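Local coordinates for PA1221 (Pseudomonas aeruginosa, PDB 4DG8), which belongs to the AMP-binding enzyme family of the ANL clan, holds adenosine monophosphate in a pocket, and also carries a phosphopantetheine attachment region, at residues Cys93-Ala96 / Ile97-Gly101; Thr136-Gly140 / Leu141-Pro145; Gly174-Gly177 / Arg178-Ile182; Ser211-Phe215 / Asp216-Leu220; Asp286-Val290 / Pro291-Arg295. All coordinates share one frame; numbering follows the deposited sequence.

Contact 1: residues Cys93-Ala96 / Ile97-Gly101; sequences CLLA and ILLSG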
loop_
_atom_site.group_PDB
_atom_site.type_symbol
_atom_site.label_atom_id
_atom_site.label_comp_id
_atom_site.label_asym_id
_atom_site.label_seq_id
_atom_site.Cartn_x
_atom_site.Cartn_y
_atom_site.Cartn_z
ATOM N N CYS A 93 -16.887 -6.183 -4.856
ATOM C CA CYS A 93 -16.818 -6.638 -3.463
ATOM C C CYS A 93 -16.410 -5.511 -2.538
ATOM O O CYS A 93 -16.988 -5.340 -1.470
ATOM C CB CYS A 93 -15.793 -7.768 -3.288
ATOM S SG CYS A 93 -16.368 -9.382 -3.776
ATOM N N LEU A 94 -15.389 -4.756 -2.935
ATOM C CA LEU A 94 -14.898 -3.693 -2.057
ATOM C C LEU A 94 -16.004 -2.678 -1.801
ATOM O O LEU A 94 -16.195 -2.214 -0.663
ATOM C CB LEU A 94 -13.683 -2.980 -2.670
ATOM C CG LEU A 94 -12.441 -3.834 -2.953
ATOM C CD1 LEU A 94 -11.342 -2.934 -3.485
ATOM C CD2 LEU A 94 -11.968 -4.564 -1.693
ATOM N N LEU A 95 -16.735 -2.320 -2.860
ATOM C CA LEU A 95 -17.791 -1.329 -2.657
ATOM C C LEU A 95 -18.937 -1.904 -1.809
ATOM O O LEU A 95 -19.522 -1.196 -0.998
ATOM C CB LEU A 95 -18.322 -0.784 -4.001
ATOM C CG LEU A 95 -19.424 0.275 -3.955
ATOM C CD1 LEU A 95 -18.960 1.515 -3.161
ATOM C CD2 LEU A 95 -19.869 0.667 -5.380
ATOM N N ALA A 96 -19.282 -3.175 -2.022
ATOM C CA ALA A 96 -20.407 -3.773 -1.299
ATOM C C ALA A 96 -20.070 -3.883 0.203
ATOM O O ALA A 96 -20.925 -3.652 1.082
ATOM C CB ALA A 96 -20.746 -5.132 -1.882
ATOM N N ILE A 97 -18.810 -4.211 0.476
ATOM C CA ILE A 97 -18.318 -4.252 1.845
ATOM C C ILE A 97 -18.450 -2.874 2.472
ATOM O O ILE A 97 -19.046 -2.737 3.539
ATOM C CB ILE A 97 -16.867 -4.769 1.939
ATOM C CG1 ILE A 97 -16.849 -6.289 1.768
ATOM C CG2 ILE A 97 -16.273 -4.444 3.320
ATOM C CD1 ILE A 97 -15.531 -6.846 1.206
ATOM N N LEU A 98 -17.948 -1.843 1.794
ATOM C CA LEU A 98 -18.075 -0.494 2.359
ATOM C C LEU A 98 -19.522 -0.034 2.574
ATOM O O LEU A 98 -19.843 0.574 3.603
ATOM C CB LEU A 98 -17.317 0.525 1.508
ATOM C CG LEU A 98 -15.817 0.249 1.382
ATOM C CD1 LEU A 98 -15.194 1.430 0.683
ATOM C CD2 LEU A 98 -15.184 0.017 2.754
ATOM N N LEU A 99 -20.374 -0.314 1.592
ATOM C CA LEU A 99 -21.805 -0.014 1.658
ATOM C C LEU A 99 -22.478 -0.640 2.869
ATOM O O LEU A 99 -23.473 -0.104 3.382
ATOM C CB LEU A 99 -22.513 -0.544 0.414
ATOM C CG LEU A 99 -22.419 0.277 -0.884
ATOM C CD1 LEU A 99 -22.953 -0.524 -2.104
ATOM C CD2 LEU A 99 -23.182 1.588 -0.715
ATOM N N SER A 100 -21.971 -1.805 3.275
ATOM C CA SER A 100 -22.525 -2.539 4.418
ATOM C C SER A 100 -22.036 -2.054 5.795
ATOM O O SER A 100 -22.454 -2.586 6.827
ATOM C CB SER A 100 -22.203 -4.029 4.265
ATOM O OG SER A 100 -22.600 -4.484 2.988
ATOM N N GLY A 101 -21.153 -1.058 5.817
ATOM C CA GLY A 101 -20.598 -0.578 7.067
ATOM C C GLY A 101 -19.451 -1.476 7.516
ATOM O O GLY A 101 -18.885 -1.317 8.599
#
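Leu95 and Leu99, one helical turn apart, slant past one another on the same flank of helix 88-99, the branch point CG of Leu95 lying 4.1 Å from the methyl CD1 of Leu99. With its CG anti to the backbone N (chi1 -179°), beside the carbonyl carbon, Leu95 leans forward along the helix toward Leu99, whose CG stands beside its own N. Ile97 and Leu98 spread over other flanks. Ile97 lays CG1 and CD1 alongside the carbonyl O of Cys93, each 3.4 Å away, while the CG of Leu98 comes to 3.2 Å from Leu94 O. Those oxygens also accept the regular helical bonds from Ile97 N and Leu98 N, so these apolar branches lie close over the helical bonds.

At the last turn the chemistry changes. Ala96 O takes two bonds, from Ser100 OG at 2.7 Å and from Ser100 N at 3.1 Å, and the donors arrive from opposite faces of the carbonyl plane. A serine suits this end, since its hydroxyl turns back onto the helix and also bonds to Ser66 of helix 55-72. Branched apolar residues suit the flanks: Leu95 meets Phe33 of helix 29-39, and Leu98 meets Tyr104 of strand 103-106. Gly101, with positive phi (82°), ends the helix in a Schellman motif within the beta-alpha-beta unit of strands 79-83 and 103-106.

Contact 2: residues Thr136-Gly140 / Leu141-Pro145; sequences TPANG and LPCVP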
loop_
_atom_site.group_PDB
_atom_site.type_symbol
_atom_site.label_atom_id
_atom_site.label_comp_id
_atom_site.label_asym_id
_atom_site.label_seq_id
_atom_site.Cartn_x
_atom_site.Cartn_y
_atom_site.Cartn_z
ATOM N N THR A 136 -9.638 -22.599 -5.838
ATOM C CA THR A 136 -8.494 -22.676 -4.934
ATOM C C THR A 136 -8.961 -23.117 -3.545
ATOM O O THR A 136 -9.830 -22.480 -2.952
ATOM O OG1 THR A 136 -8.283 -20.138 -4.498
ATOM C CG2 THR A 136 -11.706 -20.943 -5.453
ATOM N N PRO A 137 -8.419 -24.223 -3.031
ATOM C CA PRO A 137 -8.864 -24.704 -1.717
ATOM C C PRO A 137 -8.890 -23.592 -0.668
ATOM O O PRO A 137 -8.012 -22.726 -0.668
ATOM C CB PRO A 137 -7.792 -25.738 -1.350
ATOM C CG PRO A 137 -7.267 -26.219 -2.668
ATOM C CD PRO A 137 -7.325 -25.035 -3.592
ATOM N N ALA A 138 -9.907 -23.594 0.192
ATOM C CA ALA A 138 -9.967 -22.640 1.300
ATOM C C ALA A 138 -9.322 -23.167 2.595
ATOM O O ALA A 138 -9.084 -22.392 3.534
ATOM C CB ALA A 138 -11.404 -22.205 1.564
ATOM N N ASN A 139 -9.044 -24.467 2.644
ATOM C CA ASN A 139 -8.435 -25.071 3.838
ATOM C C ASN A 139 -9.121 -24.697 5.164
ATOM O O ASN A 139 -8.461 -24.364 6.143
ATOM C CB ASN A 139 -6.959 -24.681 3.922
ATOM C CG ASN A 139 -6.153 -25.170 2.730
ATOM O OD1 ASN A 139 -5.629 -24.373 1.938
ATOM N ND2 ASN A 139 -6.036 -26.482 2.606
ATOM N N GLY A 140 -10.445 -24.742 5.192
ATOM C CA GLY A 140 -11.173 -24.531 6.423
ATOM C C GLY A 140 -11.424 -23.078 6.744
ATOM O O GLY A 140 -12.167 -22.783 7.667
ATOM N N LEU A 141 -10.801 -22.162 6.001
ATOM C CA LEU A 141 -11.084 -20.739 6.173
ATOM C C LEU A 141 -12.490 -20.456 5.656
ATOM O O LEU A 141 -12.983 -21.162 4.780
ATOM C CB LEU A 141 -10.064 -19.882 5.432
ATOM C CG LEU A 141 -8.600 -19.999 5.869
ATOM C CD1 LEU A 141 -7.663 -19.469 4.789
ATOM C CD2 LEU A 141 -8.348 -19.296 7.204
ATOM N N PRO A 142 -13.151 -19.426 6.208
ATOM C CA PRO A 142 -14.568 -19.184 5.877
ATOM C C PRO A 142 -14.740 -18.444 4.542
ATOM O O PRO A 142 -14.873 -17.228 4.537
ATOM C CB PRO A 142 -15.073 -18.339 7.058
ATOM C CG PRO A 142 -13.846 -17.641 7.590
ATOM C CD PRO A 142 -12.645 -18.528 7.265
ATOM N N CYS A 143 -14.713 -19.190 3.437
ATOM C CA CYS A 143 -14.781 -18.634 2.086
ATOM C C CYS A 143 -16.108 -18.919 1.423
ATOM O O CYS A 143 -16.680 -19.980 1.620
ATOM C CB CYS A 143 -13.720 -19.265 1.187
ATOM S SG CYS A 143 -12.081 -18.591 1.321
ATOM N N VAL A 144 -16.571 -17.977 0.608
ATOM C CA VAL A 144 -17.723 -18.210 -0.250
ATOM C C VAL A 144 -17.402 -17.793 -1.680
ATOM O O VAL A 144 -16.707 -16.804 -1.893
ATOM C CB VAL A 144 -18.973 -17.458 0.244
ATOM C CG1 VAL A 144 -19.350 -17.936 1.627
ATOM C CG2 VAL A 144 -18.752 -15.943 0.241
ATOM N N PRO A 145 -17.876 -18.579 -2.663
ATOM C CA PRO A 145 -17.655 -18.241 -4.077
ATOM C C PRO A 145 -18.485 -17.023 -4.437
ATOM O O PRO A 145 -19.701 -17.032 -4.253
ATOM C CB PRO A 145 -18.176 -19.477 -4.815
ATOM C CG PRO A 145 -19.234 -20.044 -3.896
ATOM C CD PRO A 145 -18.795 -19.721 -2.488
#
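Ala138 meets Leu141 and Cys143 in a local surface contact around a type I' beta turn, which runs from Ala138 to Leu141 in the loop between strands 125-130 and 143-145. The turn is closed by Leu141 N donating to Ala138 O at 3.0 Å, a fairly straight bond (157° at the hydrogen) whose donor nevertheless stands well above the carbonyl plane. Asn139 and Gly140 occupy the two central positions with positive phi, as this turn type requires. Asparagine tolerates such angles better than most residues, and at Gly140 a CB would be jammed against the preceding carbonyl O.

Two small side chains meet across the mouth of the turn, one from its first residue and one from the strand that follows. The methyl CB of Ala138 packs 3.7 Å from Cys143 SG and 3.8 Å from Cys143 CB, so the methyl lies alongside the whole short cysteine branch. Compact groups fit where the chain comes back so closely upon itself. Leu141 covers the turn bond: with its CG beside the backbone N (chi1 -62°), CG and CD1 lie 3.4 Å and 3.5 Å from Ala138 O. Pro142, the centre of an inverse gamma turn, then redirects the chain into the strand.

Leu141 leans on Asn116 and Ala117 of helix 113-123, while Cys143 touches Ile128 and Val144 bonds through its backbone to Ile128 and Asp130, placing strand 143-145 at the edge of its sheet, parallel to strand 125-130.

Contact 3: residues Gly174-Gly177 / Arg178-Ile182; sequences GTTG and RPKAI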
loop_
_atom_site.group_PDB
_atom_site.type_symbol
_atom_site.label_atom_id
_atom_site.label_comp_id
_atom_site.label_asym_id
_atom_site.label_seq_id
_atom_site.Cartn_x
_atom_site.Cartn_y
_atom_site.Cartn_z
ATOM N N GLY A 174 6.360 -4.602 9.338
ATOM C CA GLY A 174 7.459 -3.664 9.506
ATOM C C GLY A 174 8.007 -3.522 10.912
ATOM O O GLY A 174 9.093 -2.956 11.100
ATOM N N THR A 175 7.268 -4.034 11.897
ATOM C CA THR A 175 7.708 -3.957 13.297
ATOM C C THR A 175 7.462 -5.235 14.133
ATOM O O THR A 175 6.335 -5.741 14.254
ATOM C CB THR A 175 7.131 -2.697 14.004
ATOM O OG1 THR A 175 7.442 -1.525 13.226
ATOM C CG2 THR A 175 7.720 -2.555 15.404
ATOM N N THR A 176 8.549 -5.688 14.751
ATOM C CA THR A 176 8.726 -7.008 15.342
ATOM C C THR A 176 8.388 -8.144 14.373
ATOM O O THR A 176 8.303 -7.936 13.150
ATOM C CB THR A 176 7.824 -7.196 16.596
ATOM O OG1 THR A 176 6.475 -7.470 16.191
ATOM C CG2 THR A 176 7.851 -5.961 17.489
ATOM N N GLY A 177 8.036 -9.296 14.948
ATOM C CA GLY A 177 7.848 -10.520 14.190
ATOM C C GLY A 177 6.386 -10.913 14.064
ATOM O O GLY A 177 6.053 -11.886 13.386
ATOM N N ARG A 178 5.511 -10.152 14.719
ATOM C CA ARG A 178 4.079 -10.383 14.613
ATOM C C ARG A 178 3.385 -9.332 13.760
ATOM O O ARG A 178 3.530 -8.122 13.986
ATOM C CB ARG A 178 3.439 -10.477 15.992
ATOM C CG ARG A 178 3.838 -11.732 16.723
ATOM C CD ARG A 178 3.273 -11.753 18.120
ATOM N NE ARG A 178 3.699 -12.950 18.837
ATOM C CZ ARG A 178 2.974 -14.061 18.920
ATOM N NH1 ARG A 178 1.782 -14.118 18.337
ATOM N NH2 ARG A 178 3.438 -15.112 19.591
ATOM N N PRO A 179 2.635 -9.794 12.756
ATOM C CA PRO A 179 1.933 -8.887 11.840
ATOM C C PRO A 179 0.969 -7.964 12.594
ATOM O O PRO A 179 0.185 -8.415 13.431
ATOM C CB PRO A 179 1.170 -9.843 10.908
ATOM C CG PRO A 179 1.092 -11.152 11.670
ATOM C CD PRO A 179 2.350 -11.213 12.483
ATOM N N LYS A 180 1.039 -6.674 12.300
ATOM C CA LYS A 180 0.182 -5.699 12.958
ATOM C C LYS A 180 -0.895 -5.186 11.996
ATOM O O LYS A 180 -0.599 -4.778 10.870
ATOM C CB LYS A 180 1.025 -4.550 13.517
ATOM C CG LYS A 180 2.111 -5.017 14.483
ATOM C CD LYS A 180 1.528 -5.858 15.633
ATOM C CE LYS A 180 2.613 -6.308 16.607
ATOM N NZ LYS A 180 2.089 -6.999 17.838
ATOM N N ALA A 181 -2.146 -5.215 12.441
ATOM C CA ALA A 181 -3.253 -4.811 11.579
ATOM C C ALA A 181 -3.538 -3.318 11.680
ATOM O O ALA A 181 -3.920 -2.833 12.737
ATOM C CB ALA A 181 -4.486 -5.598 11.928
ATOM N N ILE A 182 -3.362 -2.603 10.568
ATOM C CA ILE A 182 -3.639 -1.169 10.524
ATOM C C ILE A 182 -5.049 -0.893 10.020
ATOM O O ILE A 182 -5.375 -1.215 8.887
ATOM C CB ILE A 182 -2.603 -0.429 9.648
ATOM C CG1 ILE A 182 -1.213 -0.535 10.280
ATOM C CG2 ILE A 182 -3.016 1.039 9.417
ATOM C CD1 ILE A 182 -0.048 -0.164 9.322
HETATM O O HOH W 1 4.549 -8.103 18.902
#
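Thr176 meets Arg178 and Lys180 in the glycine- and threonine-rich loop that joins strands 166-172 and 180-185, the Ser-Gly-Thr-Thr-Gly-x-Pro-Lys signature of AMP-binding enzymes. Hydrogen bonding dominates. The hydroxyl OG1 of Thr176 accepts from Arg178 N at 3.2 Å, nearly straight at 167°, and itself donates to Thr175 O at 2.6 Å, in the plane of that carbonyl on a lone pair. Its torsion makes both possible: chi1 of 78° sets OG1 between the backbone N and the carbonyl carbon, directed into the bend. A threonine can therefore tie the loop through one oxygen.

Van der Waals contact is slight and is of carbon against oxygen: Lys180 CE passes 4.1 Å from Thr176 OG1, and Pro179 CD lies 3.9 Å from Gly177 O. The proline ring otherwise packs on Trp115 and Leu119 of helix 113-123, as suits a rigid residue at the entry to a strand.

Charge enters through Lys180, whose chain, bent at chi2 (-55°), carries its ammonium to a salt bridge with Asp377, so a long basic residue is well matched to this place. One water also links the two sides, accepting from Lys180 NZ at 2.9 Å and donating weakly to Thr176 OG1 at 3.4 Å.

Contact 4: residues Ser211-Phe215 / Asp216-Leu220; sequences SPLSF and DAATL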
loop_
_atom_site.group_PDB
_atom_site.type_symbol
_atom_site.label_atom_id
_atom_site.label_comp_id
_atom_site.label_asym_id
_atom_site.label_seq_id
_atom_site.Cartn_x
_atom_site.Cartn_y
_atom_site.Cartn_z
ATOM N N SER A 211 -1.390 -2.527 -8.309
ATOM C CA SER A 211 -1.010 -2.876 -6.937
ATOM C C SER A 211 -2.027 -3.775 -6.242
ATOM O O SER A 211 -3.193 -3.438 -6.171
ATOM C CB SER A 211 -0.810 -1.602 -6.105
ATOM O OG SER A 211 0.078 -0.713 -6.749
ATOM N N PRO A 212 -1.584 -4.934 -5.722
ATOM C CA PRO A 212 -2.548 -5.810 -5.036
ATOM C C PRO A 212 -3.121 -5.139 -3.798
ATOM O O PRO A 212 -2.496 -4.210 -3.262
ATOM C CB PRO A 212 -1.701 -7.033 -4.654
ATOM C CG PRO A 212 -0.610 -7.056 -5.688
ATOM C CD PRO A 212 -0.285 -5.599 -5.927
ATOM N N LEU A 213 -4.284 -5.605 -3.344
ATOM C CA LEU A 213 -4.968 -4.988 -2.203
ATOM C C LEU A 213 -4.242 -5.100 -0.852
ATOM O O LEU A 213 -4.694 -4.540 0.143
ATOM C CB LEU A 213 -6.380 -5.539 -2.060
ATOM C CG LEU A 213 -7.399 -5.163 -3.124
ATOM C CD1 LEU A 213 -8.599 -6.132 -3.030
ATOM C CD2 LEU A 213 -7.816 -3.683 -2.978
ATOM N N SER A 214 -3.146 -5.846 -0.799
ATOM C CA SER A 214 -2.364 -5.919 0.433
ATOM C C SER A 214 -1.512 -4.655 0.583
ATOM O O SER A 214 -0.937 -4.400 1.645
ATOM C CB SER A 214 -1.499 -7.176 0.432
ATOM O OG SER A 214 -0.809 -7.279 -0.798
ATOM N N PHE A 215 -1.444 -3.853 -0.478
ATOM C CA PHE A 215 -0.763 -2.559 -0.402
ATOM C C PHE A 215 -1.730 -1.384 -0.476
ATOM O O PHE A 215 -2.635 -1.363 -1.326
ATOM C CB PHE A 215 0.242 -2.425 -1.543
ATOM C CG PHE A 215 1.105 -3.632 -1.726
ATOM C CD1 PHE A 215 2.283 -3.776 -1.003
ATOM C CD2 PHE A 215 0.747 -4.620 -2.622
ATOM C CE1 PHE A 215 3.087 -4.902 -1.168
ATOM C CE2 PHE A 215 1.544 -5.745 -2.796
ATOM C CZ PHE A 215 2.722 -5.886 -2.067
ATOM N N ASP A 216 -1.491 -0.350 0.325
ATOM C CA ASP A 216 -2.397 0.797 0.285
ATOM C C ASP A 216 -2.148 1.723 -0.911
ATOM O O ASP A 216 -2.823 2.743 -1.045
ATOM C CB ASP A 216 -2.481 1.581 1.618
ATOM C CG ASP A 216 -1.198 2.321 1.956
ATOM O OD1 ASP A 216 -1.167 2.996 3.007
ATOM O OD2 ASP A 216 -0.224 2.231 1.177
ATOM N N ALA A 217 -1.207 1.365 -1.787
ATOM C CA ALA A 217 -1.125 2.029 -3.088
ATOM C C ALA A 217 -2.437 1.786 -3.846
ATOM O O ALA A 217 -2.930 2.646 -4.599
ATOM C CB ALA A 217 0.087 1.513 -3.910
ATOM N N ALA A 218 -2.994 0.601 -3.626
ATOM C CA ALA A 218 -4.279 0.231 -4.197
ATOM C C ALA A 218 -5.360 1.243 -3.861
ATOM O O ALA A 218 -6.222 1.535 -4.690
ATOM C CB ALA A 218 -4.703 -1.176 -3.738
ATOM N N THR A 219 -5.326 1.769 -2.642
ATOM C CA THR A 219 -6.323 2.753 -2.233
ATOM C C THR A 219 -6.364 3.921 -3.210
ATOM O O THR A 219 -7.445 4.425 -3.579
ATOM C CB THR A 219 -6.012 3.299 -0.836
ATOM O OG1 THR A 219 -5.875 2.198 0.072
ATOM C CG2 THR A 219 -7.126 4.227 -0.368
ATOM N N LEU A 220 -5.180 4.365 -3.622
ATOM C CA LEU A 220 -5.104 5.443 -4.603
ATOM C C LEU A 220 -5.576 4.965 -5.985
ATOM O O LEU A 220 -6.347 5.654 -6.669
ATOM C CB LEU A 220 -3.672 5.969 -4.708
ATOM C CG LEU A 220 -3.454 6.981 -5.832
ATOM C CD1 LEU A 220 -4.292 8.240 -5.571
ATOM C CD2 LEU A 220 -1.977 7.310 -5.935
#
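Ala218 fills the inner side of a tight bend, its CB lying 3.2 Å from Phe215 O, 3.6 Å from Ser211 O and 4.1 Å from the methyl CD2 of Leu213. Alanine, with its single methyl, suits a position so closely ringed by backbone oxygens. Ala217 does likewise on the neighbouring side, where its CB sits 3.6 Å from Ser211 OG. The backbone secures the same corner: Ala218 N donates to Phe215 O at 3.0 Å, coming in from above the carbonyl plane, 45° out of it, as the chain winds into helix 217-226.

The next shell shapes the loop that receives the alanines. A type I turn spans Pro212 to Phe215, closed by Phe215 N bonding to Pro212 O at 3.0 Å. The Phe215 ring leads away from the helix and presents its edge, in plane, to Pro212 CG, and it also meets the ring of Tyr427.

Farther out, polar ends find partners: Ser211 OG bonds to Glu221, and in this crystal also to a molecule of (R,R)-2,3-butanediol, probably from the crystallisation liquor. Asp216 turns its CG between its backbone N and carbonyl carbon (chi1 69°), and OD1 accepts from Thr316 N. An aspartate suits this buried spot because a backbone N-H is there to meet it. Its side chain comes within about 4 Å of adenosine monophosphate, placing this loop-to-helix junction beside the nucleotide site of the AMP-binding fold.

Contact 5: residues Asp286-Val290 / Pro291-Arg295; sequences DILSV and PHVRR. With AMP (adenosine monophosphate), chain B.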
loop_
_atom_site.group_PDB
_atom_site.type_symbol
_atom_site.label_atom_id
_atom_site.label_comp_id
_atom_site.label_asym_id
_atom_site.label_seq_id
_atom_site.Cartn_x
_atom_site.Cartn_y
_atom_site.Cartn_z
ATOM N N ASP A 286 10.075 4.012 -1.955
ATOM C CA ASP A 286 11.488 4.006 -1.593
ATOM C C ASP A 286 12.077 5.321 -2.067
ATOM O O ASP A 286 11.427 6.066 -2.808
ATOM C CB ASP A 286 12.243 2.866 -2.275
ATOM C CG ASP A 286 12.246 1.601 -1.459
ATOM O OD1 ASP A 286 12.849 1.594 -0.350
ATOM O OD2 ASP A 286 11.657 0.610 -1.940
ATOM N N ILE A 287 13.302 5.600 -1.637
ATOM C CA ILE A 287 14.061 6.732 -2.145
ATOM C C ILE A 287 14.122 6.650 -3.673
ATOM O O ILE A 287 14.559 5.640 -4.251
ATOM C CB ILE A 287 15.486 6.731 -1.540
ATOM C CG1 ILE A 287 15.433 7.112 -0.067
ATOM C CG2 ILE A 287 16.472 7.685 -2.303
ATOM C CD1 ILE A 287 16.771 6.813 0.688
ATOM N N LEU A 288 13.684 7.721 -4.324
ATOM C CA LEU A 288 13.686 7.748 -5.771
ATOM C C LEU A 288 15.117 7.866 -6.289
ATOM O O LEU A 288 15.981 8.506 -5.667
ATOM C CB LEU A 288 12.833 8.905 -6.306
ATOM C CG LEU A 288 11.355 9.001 -5.919
ATOM C CD1 LEU A 288 10.709 10.084 -6.778
ATOM C CD2 LEU A 288 10.631 7.661 -6.092
ATOM N N SER A 289 15.352 7.256 -7.443
ATOM C CA SER A 289 16.650 7.326 -8.104
ATOM C C SER A 289 16.620 8.529 -9.056
ATOM O O SER A 289 15.954 8.511 -10.089
ATOM C CB SER A 289 16.889 6.029 -8.890
ATOM O OG SER A 289 17.919 6.165 -9.837
ATOM N N VAL A 290 17.366 9.567 -8.704
ATOM C CA VAL A 290 17.431 10.754 -9.530
ATOM C C VAL A 290 17.848 10.428 -10.976
ATOM O O VAL A 290 17.277 10.969 -11.915
ATOM C CB VAL A 290 18.322 11.848 -8.887
ATOM C CG1 VAL A 290 18.456 13.061 -9.815
ATOM C CG2 VAL A 290 17.737 12.268 -7.515
ATOM N N PRO A 291 18.831 9.540 -11.168
ATOM C CA PRO A 291 19.180 9.269 -12.574
ATOM C C PRO A 291 18.021 8.692 -13.406
ATOM O O PRO A 291 17.914 9.009 -14.594
ATOM C CB PRO A 291 20.323 8.258 -12.459
ATOM C CG PRO A 291 20.976 8.603 -11.135
ATOM C CD PRO A 291 19.816 8.968 -10.225
ATOM N N HIS A 292 17.173 7.863 -12.799
ATOM C CA HIS A 292 16.026 7.296 -13.515
ATOM C C HIS A 292 14.907 8.349 -13.717
ATOM O O HIS A 292 14.273 8.390 -14.768
ATOM C CB HIS A 292 15.488 6.049 -12.787
ATOM C CG HIS A 292 16.403 4.865 -12.860
ATOM N ND1 HIS A 292 17.444 4.663 -11.973
ATOM C CD2 HIS A 292 16.440 3.823 -13.724
ATOM C CE1 HIS A 292 18.080 3.550 -12.292
ATOM N NE2 HIS A 292 17.493 3.024 -13.353
ATOM N N VAL A 293 14.680 9.201 -12.714
ATOM C CA VAL A 293 13.701 10.283 -12.844
ATOM C C VAL A 293 14.132 11.233 -13.953
ATOM O O VAL A 293 13.298 11.685 -14.743
ATOM C CB VAL A 293 13.497 11.069 -11.517
ATOM C CG1 VAL A 293 12.650 12.330 -11.751
ATOM C CG2 VAL A 293 12.862 10.180 -10.465
ATOM N N ARG A 294 15.430 11.522 -14.006
ATOM C CA ARG A 294 16.036 12.323 -15.063
ATOM C C ARG A 294 15.777 11.665 -16.418
ATOM O O ARG A 294 15.322 12.319 -17.363
ATOM C CB ARG A 294 17.563 12.467 -14.854
ATOM C CG ARG A 294 18.007 13.678 -14.015
ATOM C CD ARG A 294 19.546 13.756 -13.864
ATOM N NE ARG A 294 20.214 14.281 -15.061
ATOM C CZ ARG A 294 20.454 15.575 -15.267
ATOM N NH1 ARG A 294 20.080 16.460 -14.351
ATOM N NH2 ARG A 294 21.059 15.991 -16.376
ATOM N N ARG A 295 16.076 10.372 -16.531
ATOM C CA ARG A 295 15.886 9.724 -17.829
ATOM C C ARG A 295 14.400 9.796 -18.282
ATOM O O ARG A 295 14.081 10.115 -19.454
ATOM C CB ARG A 295 16.404 8.284 -17.789
ATOM C CG ARG A 295 16.541 7.669 -19.162
ATOM C CD ARG A 295 17.109 6.244 -19.141
ATOM N NE ARG A 295 17.132 5.718 -20.505
ATOM C CZ ARG A 295 17.115 4.430 -20.811
ATOM N NH1 ARG A 295 17.113 3.520 -19.850
ATOM N NH2 ARG A 295 17.113 4.051 -22.077
HETATM P P AMP B . 4.332 1.454 3.492
HETATM O O1P AMP B . 4.372 -0.030 3.197
HETATM O O2P AMP B . 3.642 2.376 2.495
HETATM O O3P AMP B . 3.713 1.604 4.870
HETATM O "O5'" AMP B . 5.806 1.983 3.761
HETATM C "C5'" AMP B . 6.020 3.272 4.301
HETATM C "C4'" AMP B . 7.486 3.589 4.416
HETATM O "O4'" AMP B . 8.125 3.469 3.118
HETATM C "C3'" AMP B . 7.819 4.999 4.867
HETATM O "O3'" AMP B . 7.719 5.164 6.277
HETATM C "C2'" AMP B . 9.225 5.199 4.320
HETATM O "O2'" AMP B . 10.179 4.547 5.150
HETATM C "C1'" AMP B . 9.143 4.446 2.989
HETATM N N9 AMP B . 8.794 5.343 1.863
HETATM C C8 AMP B . 7.562 5.439 1.309
HETATM N N7 AMP B . 7.538 6.340 0.297
HETATM C C5 AMP B . 8.770 6.859 0.183
HETATM C C6 AMP B . 9.429 7.869 -0.690
HETATM N N6 AMP B . 8.743 8.513 -1.651
HETATM N N1 AMP B . 10.746 8.120 -0.493
HETATM C C2 AMP B . 11.433 7.470 0.470
HETATM N N3 AMP B . 10.899 6.544 1.292
HETATM C C4 AMP B . 9.597 6.192 1.210
#
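Ser289 ends the extended approach and stands at the N-cap of helix 290-299, its carbonyl O accepting from Val293 N at 3.0 Å, nearly along the C=O axis, while His292 N adds a weak bond to the same oxygen. Arg294 N continues the helix by bonding to Val290 O at 2.8 Å.

The Ser289 hydroxyl, anti to its backbone N (chi1 163°), is turned toward the first helical turn, where OG and His292 ND1 share a hydrogen bond of 2.7 Å. It approaches the imidazole at its edge and in the ring plane, and either partner could be the donor. The far nitrogen, NE2, bonds weakly to Asp269, so both ends of the ring are engaged. Proline suits position 291, since a first-turn residue needs no backbone N-H, and Pro291 CD packs 3.5 Å from Val290 CB. Leu288 CD1 touches Val293 CG2 at 4.3 Å, with Asn307 and Leu305 of strand 304-309 beside them. Arg294 runs outward to a salt bridge with Glu329 and to Leu328 O.

At the other end Asp286 O approaches N1 of adenosine monophosphate at 3.2 Å. This is a helix start with serine at the N-cap position, led into by a loop that lines the adenine side of the nucleotide pocket.

Contact 1 is the most thoroughly buried, and contacts 2 and 3 lie at the surface; contacts 4 and 5 are partly buried. Helical segments enter contacts 1, 4 and 5, at a helix end in the first and at helix starts in the others. Contacts 2 and 3 are loops leading into strands of one seven-stranded sheet, yet their centres are about 25 Å apart. Only contacts 1 and 4 touch, through Leu94 CD1 and Leu213 CD2 at 3.6 Å. The chemistry follows position: branched aliphatic groups in contact 1, turn-forming residues in contact 2, a threonine hydroxyl and a lysine salt bridge in contact 3, alanine methyls against backbone oxygens in contact 4, a serine-histidine bond in contact 5. Contacts 4 and 5 approach adenosine monophosphate by different loops.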